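Local coordinates for hemolysin-related protein (PDB 6MLT), which serves as a secreted, calcium-binding protein of the Vibrio cholerae biofilm matrix, probably contributing to biofilm adhesion and, through its lectin domain, to carbohydrate binding, at residues 53-57 against 528-532; 219-225 against 237-243; 248-253 against 265-269; 358-364 against 388-394; 533-537 against 565-569. All blocks are in the same frame, centred on the assembly; numbering follows the deposited sequence.

Interaction 1: residues 53-57 against 528-532; sequences DVADI and DLEGN. With CA (calcium ion), chain C; CA (calcium ion), chain B.
One backbone hydrogen bond joins two chain portions some 470 residues apart: A55 N donates to L529 O over 3.0 Å, nearly straight at 166° but approaching from above the carbonyl plane, while V54 CA brushes the same oxygen. V54 CG1, anti to the backbone N (chi1 -180°), is the branch that meets L529 CB at 3.9 Å, and L529 CD2 meets A55 CB at 4.0 Å. I57 places CD1 against L529 CD1 at 4.1 Å, the side chains crossing at about a right angle. E530 runs alongside V54 in the same direction, and its carboxylate forms a salt bridge with K16.

The side chains of D53 and D56 point away from this contact, and their carboxylates bind two calcium ions. V54 O binds one at 2.2 Å, and D56 chelates the same ion through OD1 and OD2, with N41, D43 and waters completing the shell. D53 grips the other with both carboxylate oxygens, together with D42, N44, D46, K48 O and a water, a spacing consistent with an EF-hand-type loop; D53 also has D50 as a polar partner. The chain thus enters strand 56-63 with V54 O on calcium and the next N-H, that of A55, on L529 O. L529 also rests on V37 of strand 36-38 and S536 of strand 536-541, and I57 touches I538, joining the sheet of strand 56-63 to that of strand 536-541.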
# COMPACT_ATOMS: atom_id res chain seq x y z
N ASP A 53 22.71 -10.83 -1.42
CA ASP A 53 22.85 -11.69 -0.26
C ASP A 53 21.47 -12.21 0.17
O ASP A 53 20.44 -11.90 -0.44
CB ASP A 53 23.55 -10.93 0.86
CG ASP A 53 24.94 -10.48 0.46
OD1 ASP A 53 25.77 -11.36 0.18
OD2 ASP A 53 25.17 -9.26 0.39
N VAL A 54 21.45 -13.00 1.23
CA VAL A 54 20.22 -13.62 1.73
C VAL A 54 19.70 -12.78 2.89
O VAL A 54 20.39 -12.62 3.91
CB VAL A 54 20.46 -15.07 2.16
CG1 VAL A 54 19.17 -15.71 2.67
CG2 VAL A 54 21.01 -15.88 1.00
N ALA A 55 18.49 -12.25 2.75
CA ALA A 55 17.92 -11.40 3.79
C ALA A 55 17.74 -12.17 5.09
O ALA A 55 17.50 -13.38 5.10
CB ALA A 55 16.57 -10.83 3.33
N ASP A 56 17.84 -11.44 6.19
CA ASP A 56 17.89 -12.01 7.53
C ASP A 56 16.70 -11.55 8.35
O ASP A 56 15.93 -10.68 7.93
CB ASP A 56 19.21 -11.62 8.19
CG ASP A 56 20.38 -12.02 7.33
OD1 ASP A 56 20.50 -13.24 7.06
OD2 ASP A 56 21.14 -11.14 6.89
N ILE A 57 16.55 -12.15 9.53
CA ILE A 57 15.40 -11.91 10.39
C ILE A 57 15.88 -11.27 11.69
O ILE A 57 16.87 -11.71 12.28
CB ILE A 57 14.63 -13.22 10.67
CG1 ILE A 57 13.84 -13.67 9.43
CG2 ILE A 57 13.66 -13.05 11.84
CD1 ILE A 57 14.65 -14.30 8.34
N ASP A 528 10.95 -13.00 0.26
CA ASP A 528 11.86 -13.75 -0.61
C ASP A 528 13.28 -13.45 -0.15
O ASP A 528 13.89 -12.46 -0.57
CB ASP A 528 11.64 -13.35 -2.07
CG ASP A 528 12.52 -14.14 -3.03
OD1 ASP A 528 13.34 -14.96 -2.55
OD2 ASP A 528 12.38 -13.95 -4.26
N LEU A 529 13.80 -14.31 0.71
CA LEU A 529 15.08 -14.04 1.34
C LEU A 529 16.23 -14.13 0.34
O LEU A 529 17.11 -13.26 0.33
CB LEU A 529 15.31 -15.02 2.50
CG LEU A 529 14.19 -15.08 3.55
CD1 LEU A 529 14.53 -16.10 4.64
CD2 LEU A 529 13.93 -13.72 4.17
N GLU A 530 16.23 -15.15 -0.52
CA GLU A 530 17.34 -15.35 -1.44
C GLU A 530 17.21 -14.53 -2.71
O GLU A 530 18.22 -14.30 -3.40
CB GLU A 530 17.46 -16.83 -1.83
CG GLU A 530 17.82 -17.76 -0.68
CD GLU A 530 16.64 -18.08 0.23
OE1 GLU A 530 15.48 -17.77 -0.15
OE2 GLU A 530 16.86 -18.63 1.32
N GLY A 531 16.01 -14.08 -3.06
CA GLY A 531 15.84 -13.31 -4.27
C GLY A 531 15.69 -14.14 -5.53
O GLY A 531 15.83 -13.60 -6.63
N ASN A 532 15.41 -15.43 -5.40
CA ASN A 532 15.23 -16.31 -6.55
C ASN A 532 13.77 -16.68 -6.78
O ASN A 532 13.48 -17.72 -7.38
CB ASN A 532 16.09 -17.56 -6.38
CG ASN A 532 17.56 -17.28 -6.59
OD1 ASN A 532 17.95 -16.62 -7.55
ND2 ASN A 532 18.39 -17.77 -5.67
CA CA C . 22.13 -12.78 5.31
CA CA B . 27.52 -9.78 -0.56
O HOH W 1 26.61 -9.01 -2.45
O HOH W 2 22.38 -15.07 5.73
O HOH W 3 22.66 -10.54 4.25

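Interaction 2: residues 219-225 against 237-243; sequences DTVWFSS and LVVSVPA
The indole of W222 carries P242 over one face: P242 CG stands 3.7 Å from the centroid of the five-membered ring, 23° off its normal, a CH-pi contact. P242 CD comes within 3.3 Å of W222 CD1. At the indole edge, in its plane, lie T220 O and F223 CE2, and W521 meets W222 edge-to-face. F223 points away from the other segment, and its ring meets those of Y576 and W521.

Here the two strands open a four-stranded antiparallel meander of the kind that builds a beta-propeller blade. S225 and V238 form a hydrogen-bonded pair, with V238 N reaching S225 O at 2.8 Å. Beyond the S224-V239 pair the register slips: S240 O takes W222 N at 2.9 Å, whereas S240 N gives only a weak bond to F223 O, so one residue answers two. On the face of S224 and V239, V221 sets CG1, anti to its backbone N (chi1 179°), against V239 CB at 4.0 Å; its CG2 meets V241 CG2 at 3.9 Å. The hydroxyls of S225 and S240 both bond to the amide of Q277. Where both segments run on as loop, a water bridges them, donating to T220 O and accepting from A243 N, each at 2.8 Å.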
# COMPACT_ATOMS: atom_id res chain seq x y z
N ASP A 219 -11.50 5.07 22.68
CA ASP A 219 -10.31 4.55 23.34
C ASP A 219 -9.14 4.81 22.39
O ASP A 219 -9.32 5.37 21.31
CB ASP A 219 -10.45 3.05 23.67
CG ASP A 219 -9.63 2.61 24.88
OD1 ASP A 219 -8.62 3.26 25.24
OD2 ASP A 219 -9.99 1.57 25.48
N THR A 220 -7.95 4.39 22.81
CA THR A 220 -6.74 4.61 22.02
C THR A 220 -6.90 4.05 20.61
O THR A 220 -7.37 2.93 20.42
CB THR A 220 -5.55 3.92 22.71
OG1 THR A 220 -5.40 4.43 24.04
CG2 THR A 220 -4.26 4.15 21.94
N VAL A 221 -6.49 4.85 19.62
CA VAL A 221 -6.43 4.39 18.24
C VAL A 221 -5.08 3.73 18.02
O VAL A 221 -4.03 4.35 18.25
CB VAL A 221 -6.64 5.56 17.25
CG1 VAL A 221 -6.55 5.06 15.83
CG2 VAL A 221 -7.98 6.24 17.50
N TRP A 222 -5.10 2.49 17.57
CA TRP A 222 -3.89 1.69 17.39
C TRP A 222 -3.46 1.79 15.93
O TRP A 222 -3.38 2.91 15.41
CB TRP A 222 -4.13 0.28 17.92
CG TRP A 222 -3.94 0.17 19.40
CD1 TRP A 222 -4.71 0.75 20.37
CD2 TRP A 222 -2.92 -0.56 20.08
NE1 TRP A 222 -4.22 0.42 21.61
CE2 TRP A 222 -3.12 -0.39 21.46
CE3 TRP A 222 -1.85 -1.35 19.65
CZ2 TRP A 222 -2.30 -0.97 22.42
CZ3 TRP A 222 -1.03 -1.94 20.61
CH2 TRP A 222 -1.26 -1.74 21.97
N PHE A 223 -3.19 0.68 15.23
CA PHE A 223 -2.52 0.75 13.95
C PHE A 223 -3.47 1.18 12.84
O PHE A 223 -4.69 0.98 12.92
CB PHE A 223 -1.88 -0.60 13.63
CG PHE A 223 -0.80 -0.98 14.59
CD1 PHE A 223 0.47 -0.44 14.47
CD2 PHE A 223 -1.04 -1.86 15.64
CE1 PHE A 223 1.47 -0.77 15.36
CE2 PHE A 223 -0.04 -2.18 16.54
CZ PHE A 223 1.21 -1.64 16.39
N SER A 224 -2.89 1.78 11.82
CA SER A 224 -3.64 2.30 10.69
C SER A 224 -2.97 1.85 9.40
O SER A 224 -1.82 1.41 9.38
CB SER A 224 -3.71 3.84 10.75
OG SER A 224 -2.41 4.40 10.70
N SER A 225 -3.75 1.95 8.33
CA SER A 225 -3.33 1.65 6.97
C SER A 225 -3.80 2.79 6.09
O SER A 225 -4.85 3.40 6.35
CB SER A 225 -3.95 0.33 6.46
OG SER A 225 -3.66 -0.76 7.32
N LEU A 237 -7.81 6.38 5.01
CA LEU A 237 -7.11 5.92 6.20
C LEU A 237 -7.99 4.91 6.92
O LEU A 237 -9.15 5.20 7.21
CB LEU A 237 -6.79 7.11 7.10
CG LEU A 237 -5.80 6.97 8.24
CD1 LEU A 237 -4.41 6.62 7.73
CD2 LEU A 237 -5.77 8.28 9.03
N VAL A 238 -7.46 3.72 7.18
CA VAL A 238 -8.15 2.68 7.94
C VAL A 238 -7.56 2.66 9.34
O VAL A 238 -6.34 2.58 9.49
CB VAL A 238 -8.01 1.30 7.27
CG1 VAL A 238 -8.89 0.29 7.97
CG2 VAL A 238 -8.36 1.39 5.79
N VAL A 239 -8.42 2.69 10.36
CA VAL A 239 -7.98 2.76 11.75
C VAL A 239 -8.71 1.72 12.58
O VAL A 239 -9.88 1.40 12.32
CB VAL A 239 -8.19 4.17 12.34
CG1 VAL A 239 -7.45 5.21 11.52
CG2 VAL A 239 -9.67 4.51 12.43
N SER A 240 -8.03 1.21 13.60
CA SER A 240 -8.56 0.22 14.53
C SER A 240 -8.50 0.74 15.96
O SER A 240 -7.46 1.27 16.38
CB SER A 240 -7.78 -1.10 14.45
OG SER A 240 -8.02 -1.80 13.24
N VAL A 241 -9.59 0.58 16.70
CA VAL A 241 -9.64 0.86 18.13
C VAL A 241 -9.95 -0.46 18.84
O VAL A 241 -11.09 -0.94 18.76
CB VAL A 241 -10.70 1.92 18.46
CG1 VAL A 241 -10.75 2.18 19.97
CG2 VAL A 241 -10.43 3.20 17.70
N PRO A 242 -8.99 -1.08 19.52
CA PRO A 242 -9.26 -2.41 20.10
C PRO A 242 -10.03 -2.37 21.41
O PRO A 242 -10.79 -3.29 21.71
CB PRO A 242 -7.85 -2.99 20.31
CG PRO A 242 -6.95 -1.80 20.42
CD PRO A 242 -7.56 -0.74 19.55
N ALA A 243 -9.85 -1.30 22.18
CA ALA A 243 -10.47 -1.21 23.49
C ALA A 243 -10.15 -2.47 24.31
O ALA A 243 -9.03 -2.97 24.24
CB ALA A 243 -11.98 -1.00 23.35
O HOH W 4 -8.08 0.92 22.24

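Interaction 3: residues 248-253 against 265-269; sequences PENSEI and RVNNL
The amide of N267 and the backbone around S251 form the tight part of this contact. N267 ND2 donates to S251 O at 2.8 Å and to P248 O at 3.0 Å, both acceptors lying close to its amide plane. N267 CG stands anti to the backbone N (chi1 167°), which carries the amide across to the 3-10 turn at 248-250. P248 O is gripped three times, since S251 N and S251 OG also donate to it. Next along, I253 and V266 make a hydrogen-bonded antiparallel pair, V266 N to I253 O measuring 2.8 Å, and I253 CG2 lies beside V266 CB. This hairpin supplies the two last strands of a four-stranded propeller-type blade.

Toward solvent the contact thins. L269, exposed, rests CD2 on P248 CB at 3.9 Å and on the start of E249. R265 is exposed too, yet reaches E252 in a two-nitrogen, side-on salt bridge: NH2 meets OE1 and NE meets OE2, each at 3.0 Å. Carboxylate and guanidinium planes stand 77° apart, so the nitrogens come from above the carboxylate. Y215 OH also bonds to E252 OE2. With E252 buried, this paired grip and the tyrosine hydroxyl would probably favour its charged form.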
# COMPACT_ATOMS: atom_id res chain seq x y z
N PRO A 248 -16.37 -3.58 25.04
CA PRO A 248 -16.45 -3.81 23.59
C PRO A 248 -17.18 -2.71 22.85
O PRO A 248 -16.93 -2.52 21.65
CB PRO A 248 -17.20 -5.14 23.49
CG PRO A 248 -18.01 -5.21 24.74
CD PRO A 248 -17.17 -4.55 25.81
N GLU A 249 -18.05 -1.97 23.53
CA GLU A 249 -18.78 -0.87 22.91
C GLU A 249 -17.84 0.25 22.47
O GLU A 249 -18.26 1.11 21.69
CB GLU A 249 -19.83 -0.32 23.87
CG GLU A 249 -19.28 0.39 25.12
CD GLU A 249 -18.88 -0.56 26.25
OE1 GLU A 249 -18.83 -1.79 26.03
OE2 GLU A 249 -18.61 -0.07 27.37
N ASN A 250 -16.61 0.27 22.96
CA ASN A 250 -15.63 1.29 22.61
C ASN A 250 -14.73 0.89 21.45
O ASN A 250 -13.95 1.73 20.98
CB ASN A 250 -14.76 1.63 23.83
CG ASN A 250 -15.54 2.37 24.90
OD1 ASN A 250 -16.65 2.84 24.66
ND2 ASN A 250 -14.95 2.49 26.09
N SER A 251 -14.80 -0.35 20.99
CA SER A 251 -13.96 -0.78 19.88
C SER A 251 -14.61 -0.40 18.56
O SER A 251 -15.81 -0.15 18.47
CB SER A 251 -13.72 -2.29 19.93
OG SER A 251 -14.91 -3.02 19.71
N GLU A 252 -13.78 -0.34 17.51
CA GLU A 252 -14.31 -0.09 16.18
C GLU A 252 -13.22 -0.31 15.15
O GLU A 252 -12.03 -0.39 15.46
CB GLU A 252 -14.86 1.34 16.05
CG GLU A 252 -13.81 2.43 16.12
CD GLU A 252 -14.42 3.82 15.96
OE1 GLU A 252 -14.82 4.42 16.98
OE2 GLU A 252 -14.53 4.28 14.81
N ILE A 253 -13.67 -0.46 13.91
CA ILE A 253 -12.84 -0.30 12.72
C ILE A 253 -13.49 0.80 11.89
O ILE A 253 -14.72 0.86 11.79
CB ILE A 253 -12.70 -1.60 11.91
CG1 ILE A 253 -11.81 -1.35 10.69
CG2 ILE A 253 -14.07 -2.11 11.47
CD1 ILE A 253 -10.94 -2.51 10.32
N ARG A 265 -17.82 3.34 9.55
CA ARG A 265 -17.24 2.74 10.75
C ARG A 265 -18.15 1.62 11.22
O ARG A 265 -19.35 1.61 10.94
CB ARG A 265 -17.05 3.78 11.86
CG ARG A 265 -18.33 4.31 12.46
CD ARG A 265 -18.07 5.35 13.54
NE ARG A 265 -17.54 4.77 14.78
CZ ARG A 265 -18.28 4.12 15.68
NH1 ARG A 265 -19.57 3.93 15.49
NH2 ARG A 265 -17.71 3.65 16.78
N VAL A 266 -17.56 0.67 11.93
CA VAL A 266 -18.27 -0.49 12.45
C VAL A 266 -17.86 -0.71 13.89
O VAL A 266 -16.66 -0.77 14.20
CB VAL A 266 -17.98 -1.75 11.61
CG1 VAL A 266 -18.57 -2.99 12.28
CG2 VAL A 266 -18.56 -1.59 10.19
N ASN A 267 -18.84 -0.82 14.78
CA ASN A 267 -18.66 -1.41 16.09
C ASN A 267 -19.37 -2.75 16.07
O ASN A 267 -20.56 -2.81 15.75
CB ASN A 267 -19.21 -0.52 17.20
CG ASN A 267 -19.30 -1.24 18.53
OD1 ASN A 267 -20.38 -1.64 18.96
ND2 ASN A 267 -18.15 -1.46 19.15
N ASN A 268 -18.64 -3.82 16.36
CA ASN A 268 -19.15 -5.18 16.18
C ASN A 268 -19.06 -5.92 17.51
O ASN A 268 -18.00 -6.45 17.86
CB ASN A 268 -18.38 -5.90 15.09
CG ASN A 268 -18.93 -7.29 14.84
OD1 ASN A 268 -19.93 -7.69 15.44
ND2 ASN A 268 -18.29 -8.02 13.94
N LEU A 269 -20.18 -5.99 18.23
CA LEU A 269 -20.18 -6.64 19.54
C LEU A 269 -20.04 -8.15 19.43
O LEU A 269 -19.63 -8.79 20.41
CB LEU A 269 -21.46 -6.27 20.30
CG LEU A 269 -21.60 -4.78 20.64
CD1 LEU A 269 -22.94 -4.50 21.30
CD2 LEU A 269 -20.47 -4.29 21.53
O HOH W 5 -15.88 -3.34 17.01

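Interaction 4: residues 358-364 against 388-394; sequences TYGKNKY and KDSAFTS
A corner of the beta-prism lectin domain is closed here, where K361 and its neighbours bend past G360 and pair with the turn that precedes strand 394-400. K361 N donates to T393 O, and K361 O accepts from F392 N at 2.8 Å. K363 then takes over: its N reaches S390 O at 2.9 Å in a straight bond (169°), and its extended side chain continues to the carbonyl one residue earlier, NZ to D389 O, also at 2.9 Å. That chain starts between the backbone N and carbonyl carbon (chi1 72°), which folds it back over the 3-10 turn at 388-390.

Y364 lies across the same chain, with K363 CG 3.9 Å above the centre of one face. At the ring edge, in its plane, S390 OG sits 3.5 Å from Y364 CE2, and a water links Y364 OH to that serine hydroxyl, which also bonds to A324 O. G360 passes S394 with 4.1 Å between their CA atoms, where a side chain would collide. Beyond it, T358 CG2 packs on S394 CB at 3.6 Å, while T358 OG1 and K388 NZ both bond to T396 OG1. K361 CD runs beside the F392 ring, and the K361 ammonium makes a cation-pi contact with W366. Both segments are connections at one end of a four-stranded antiparallel sheet, one of three in the beta-prism lectin fold.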
# COMPACT_ATOMS: atom_id res chain seq x y z
N THR A 358 -20.18 17.25 -36.38
CA THR A 358 -20.48 17.90 -37.65
C THR A 358 -19.24 17.80 -38.52
O THR A 358 -18.16 18.29 -38.14
CB THR A 358 -20.89 19.36 -37.45
OG1 THR A 358 -22.06 19.41 -36.62
CG2 THR A 358 -21.20 20.03 -38.79
N TYR A 359 -19.37 17.17 -39.68
CA TYR A 359 -18.27 17.01 -40.61
C TYR A 359 -18.73 17.38 -42.01
O TYR A 359 -19.90 17.22 -42.37
CB TYR A 359 -17.71 15.57 -40.59
CG TYR A 359 -18.71 14.49 -40.92
CD1 TYR A 359 -19.50 13.92 -39.92
CD2 TYR A 359 -18.86 14.03 -42.22
CE1 TYR A 359 -20.42 12.93 -40.22
CE2 TYR A 359 -19.78 13.04 -42.53
CZ TYR A 359 -20.55 12.49 -41.53
OH TYR A 359 -21.46 11.51 -41.83
N GLY A 360 -17.79 17.89 -42.80
CA GLY A 360 -18.11 18.30 -44.15
C GLY A 360 -17.02 19.18 -44.73
O GLY A 360 -15.86 19.13 -44.30
N LYS A 361 -17.41 19.99 -45.70
CA LYS A 361 -16.47 20.83 -46.43
C LYS A 361 -16.27 22.14 -45.69
O LYS A 361 -17.22 22.89 -45.46
CB LYS A 361 -16.96 21.09 -47.85
CG LYS A 361 -15.95 21.78 -48.74
CD LYS A 361 -16.49 21.93 -50.15
CE LYS A 361 -15.39 21.82 -51.19
NZ LYS A 361 -15.95 21.59 -52.55
N ASN A 362 -15.01 22.40 -45.32
CA ASN A 362 -14.59 23.64 -44.67
C ASN A 362 -14.73 24.80 -45.64
O ASN A 362 -14.14 24.78 -46.73
CB ASN A 362 -13.14 23.46 -44.20
CG ASN A 362 -12.55 24.70 -43.59
OD1 ASN A 362 -12.72 25.81 -44.09
ND2 ASN A 362 -11.79 24.52 -42.51
N LYS A 363 -15.50 25.83 -45.26
CA LYS A 363 -15.74 26.93 -46.19
C LYS A 363 -14.54 27.85 -46.36
O LYS A 363 -14.52 28.65 -47.29
CB LYS A 363 -16.94 27.76 -45.75
CG LYS A 363 -16.70 28.64 -44.51
CD LYS A 363 -17.97 29.40 -44.16
CE LYS A 363 -17.77 30.32 -42.96
NZ LYS A 363 -19.05 31.02 -42.60
N TYR A 364 -13.55 27.75 -45.47
CA TYR A 364 -12.36 28.60 -45.56
C TYR A 364 -11.29 28.00 -46.46
O TYR A 364 -10.63 28.73 -47.21
CB TYR A 364 -11.78 28.83 -44.17
CG TYR A 364 -12.79 29.27 -43.14
CD1 TYR A 364 -13.31 30.56 -43.16
CD2 TYR A 364 -13.22 28.40 -42.15
CE1 TYR A 364 -14.24 30.96 -42.22
CE2 TYR A 364 -14.14 28.80 -41.21
CZ TYR A 364 -14.65 30.08 -41.25
OH TYR A 364 -15.58 30.46 -40.30
N LYS A 388 -20.11 24.82 -36.26
CA LYS A 388 -20.95 24.44 -37.39
C LYS A 388 -20.95 25.52 -38.46
O LYS A 388 -21.22 25.22 -39.64
CB LYS A 388 -22.38 24.18 -36.92
CG LYS A 388 -22.58 22.85 -36.22
CD LYS A 388 -24.00 22.74 -35.66
CE LYS A 388 -24.64 21.40 -35.99
NZ LYS A 388 -25.31 21.40 -37.32
N ASP A 389 -20.72 26.77 -38.08
CA ASP A 389 -20.69 27.88 -39.03
C ASP A 389 -19.49 27.84 -39.96
O ASP A 389 -19.39 28.69 -40.86
CB ASP A 389 -20.70 29.22 -38.28
CG ASP A 389 -22.09 29.61 -37.80
OD1 ASP A 389 -23.08 29.11 -38.37
OD2 ASP A 389 -22.18 30.44 -36.87
N SER A 390 -18.57 26.90 -39.78
CA SER A 390 -17.44 26.74 -40.69
C SER A 390 -17.79 25.93 -41.93
O SER A 390 -16.92 25.72 -42.78
CB SER A 390 -16.28 26.06 -39.96
OG SER A 390 -15.88 26.87 -38.87
N ALA A 391 -19.03 25.47 -42.06
CA ALA A 391 -19.40 24.56 -43.13
C ALA A 391 -19.78 25.31 -44.39
O ALA A 391 -20.50 26.31 -44.35
CB ALA A 391 -20.56 23.67 -42.68
N PHE A 392 -19.29 24.80 -45.53
CA PHE A 392 -19.92 25.05 -46.81
C PHE A 392 -21.04 24.03 -47.05
O PHE A 392 -22.13 24.39 -47.49
CB PHE A 392 -18.87 25.01 -47.93
CG PHE A 392 -19.44 25.18 -49.30
CD1 PHE A 392 -19.75 26.44 -49.78
CD2 PHE A 392 -19.65 24.08 -50.11
CE1 PHE A 392 -20.27 26.60 -51.04
CE2 PHE A 392 -20.18 24.24 -51.38
CZ PHE A 392 -20.48 25.50 -51.84
N THR A 393 -20.75 22.76 -46.78
CA THR A 393 -21.75 21.71 -46.62
C THR A 393 -21.33 20.86 -45.43
O THR A 393 -20.13 20.70 -45.16
CB THR A 393 -21.88 20.81 -47.85
OG1 THR A 393 -20.63 20.15 -48.08
CG2 THR A 393 -22.25 21.61 -49.08
N SER A 394 -22.31 20.32 -44.71
CA SER A 394 -21.97 19.49 -43.57
C SER A 394 -23.07 18.47 -43.31
O SER A 394 -24.21 18.60 -43.78
CB SER A 394 -21.72 20.32 -42.31
OG SER A 394 -22.93 20.87 -41.83
O HOH W 6 -16.66 29.46 -38.16

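Interaction 5: residues 533-537 against 565-569; sequences NNASL and PWRNA
Two asparagine side chains supply acceptors for the backbone of the facing segment: N533 OD1 accepts from N568 N and N534 OD1 from W566 N, each bond 2.9 Å long and close to straight (167° and 163°). Just after them, A535 N donates to W566 O at 2.8 Å, in the carbonyl plane and on a lone pair. Both amides leave their backbones with CG roughly anti to N (chi1 -151° for N533), which lets them stretch across to the other segment and meet the N-H groups of W566 and N568.

Further out, a water accepts from N533 ND2 and from R567 NH1, in the plane of the guanidinium. The aliphatic part of R567 crosses the N533 amide, CG lying 3.6 Å from N533 ND2.

Inward the contact turns apolar. A535 CB meets W566 CB at 3.8 Å and, tighter than usual carbon contact, A569 CB at 3.5 Å. The indole of W566 extends along the chain past A535 O, and its CZ3 touches L537 CB at 3.7 Å; F483 meets the indole edge-to-face and Y481 of strand 478-481 adds contact. V526 of strand 525-527 touches A535, L537 and A569. The segment 565-569, which follows strand 553-559, thus covers the entrance to strand 536-541 and ties the last four-stranded sheet to strand 478-481 of the preceding one.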
# COMPACT_ATOMS: atom_id res chain seq x y z
N ASN A 533 12.85 -15.84 -6.32
CA ASN A 533 11.44 -15.95 -6.66
C ASN A 533 10.77 -17.14 -5.99
O ASN A 533 9.78 -17.67 -6.50
CB ASN A 533 11.24 -16.03 -8.19
CG ASN A 533 9.91 -15.46 -8.63
OD1 ASN A 533 9.34 -14.60 -7.97
ND2 ASN A 533 9.41 -15.93 -9.77
N ASN A 534 11.30 -17.57 -4.84
CA ASN A 534 10.66 -18.62 -4.03
C ASN A 534 10.77 -18.19 -2.57
O ASN A 534 11.82 -18.35 -1.94
CB ASN A 534 11.31 -19.98 -4.27
CG ASN A 534 10.52 -21.10 -3.62
OD1 ASN A 534 9.32 -20.98 -3.38
ND2 ASN A 534 11.20 -22.20 -3.32
N ALA A 535 9.67 -17.67 -2.04
CA ALA A 535 9.66 -16.95 -0.77
C ALA A 535 9.67 -17.89 0.44
O ALA A 535 9.51 -19.11 0.34
CB ALA A 535 8.44 -16.04 -0.70
N SER A 536 9.86 -17.28 1.61
CA SER A 536 9.82 -17.95 2.90
C SER A 536 8.70 -17.35 3.74
O SER A 536 8.41 -16.15 3.65
CB SER A 536 11.14 -17.80 3.65
OG SER A 536 12.24 -18.25 2.89
N LEU A 537 8.08 -18.19 4.56
CA LEU A 537 7.02 -17.80 5.49
C LEU A 537 7.60 -17.82 6.90
O LEU A 537 7.97 -18.88 7.41
CB LEU A 537 5.83 -18.74 5.39
CG LEU A 537 4.80 -18.69 6.52
CD1 LEU A 537 4.17 -17.31 6.62
CD2 LEU A 537 3.73 -19.75 6.31
N PRO A 565 6.48 -22.73 -6.51
CA PRO A 565 7.23 -21.70 -5.79
C PRO A 565 6.33 -20.57 -5.34
O PRO A 565 5.28 -20.30 -5.94
CB PRO A 565 8.26 -21.22 -6.81
CG PRO A 565 7.63 -21.50 -8.13
CD PRO A 565 6.84 -22.77 -7.94
N TRP A 566 6.74 -19.90 -4.27
CA TRP A 566 6.05 -18.72 -3.76
C TRP A 566 6.70 -17.50 -4.40
O TRP A 566 7.72 -17.00 -3.92
CB TRP A 566 6.11 -18.68 -2.24
CG TRP A 566 5.30 -19.77 -1.58
CD1 TRP A 566 4.34 -20.55 -2.17
CD2 TRP A 566 5.38 -20.20 -0.22
NE1 TRP A 566 3.82 -21.43 -1.25
CE2 TRP A 566 4.45 -21.24 -0.05
CE3 TRP A 566 6.16 -19.81 0.88
CZ2 TRP A 566 4.27 -21.89 1.18
CZ3 TRP A 566 5.98 -20.45 2.09
CH2 TRP A 566 5.04 -21.48 2.23
N ARG A 567 6.09 -17.03 -5.48
CA ARG A 567 6.67 -16.02 -6.36
C ARG A 567 6.26 -14.60 -5.95
O ARG A 567 5.28 -14.39 -5.23
CB ARG A 567 6.24 -16.27 -7.81
CG ARG A 567 6.62 -17.64 -8.34
CD ARG A 567 6.21 -17.79 -9.81
NE ARG A 567 4.75 -17.80 -9.95
CZ ARG A 567 4.03 -16.84 -10.53
NH1 ARG A 567 4.59 -15.76 -11.07
NH2 ARG A 567 2.71 -16.98 -10.59
N ASN A 568 7.03 -13.63 -6.44
CA ASN A 568 6.67 -12.21 -6.39
C ASN A 568 6.49 -11.71 -4.95
O ASN A 568 5.58 -10.93 -4.66
CB ASN A 568 5.40 -11.95 -7.21
CG ASN A 568 5.62 -12.17 -8.69
OD1 ASN A 568 6.73 -12.03 -9.20
ND2 ASN A 568 4.55 -12.52 -9.39
N ALA A 569 7.37 -12.14 -4.05
CA ALA A 569 7.36 -11.67 -2.68
C ALA A 569 8.46 -10.64 -2.44
O ALA A 569 9.56 -10.72 -3.01
CB ALA A 569 7.54 -12.83 -1.70
O HOH W 7 7.19 -14.90 -11.33

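Overall arrangement
Interactions 1 and 5 are neighbours, their centres about 10 Å apart, and share the loop between strands 525-527 and 536-541: D528 OD2 lies 2.8 Å from N533 N, a probable hydrogen bond, and D528 CB packs on A569 O at 3.5 Å. Interaction 1 alone holds calcium ligands. Interactions 2 and 3 form another pair, about 11 Å between centres, consecutive hairpins of one sheet joined where V241 N meets E252 O at 2.9 Å. Both pairs lie in what is consistent with a beta-propeller body, with about 32 Å between the centres of interactions 1 and 2. Interaction 4 stands apart in the lectin domain, its centre at least 63 Å from those of the others.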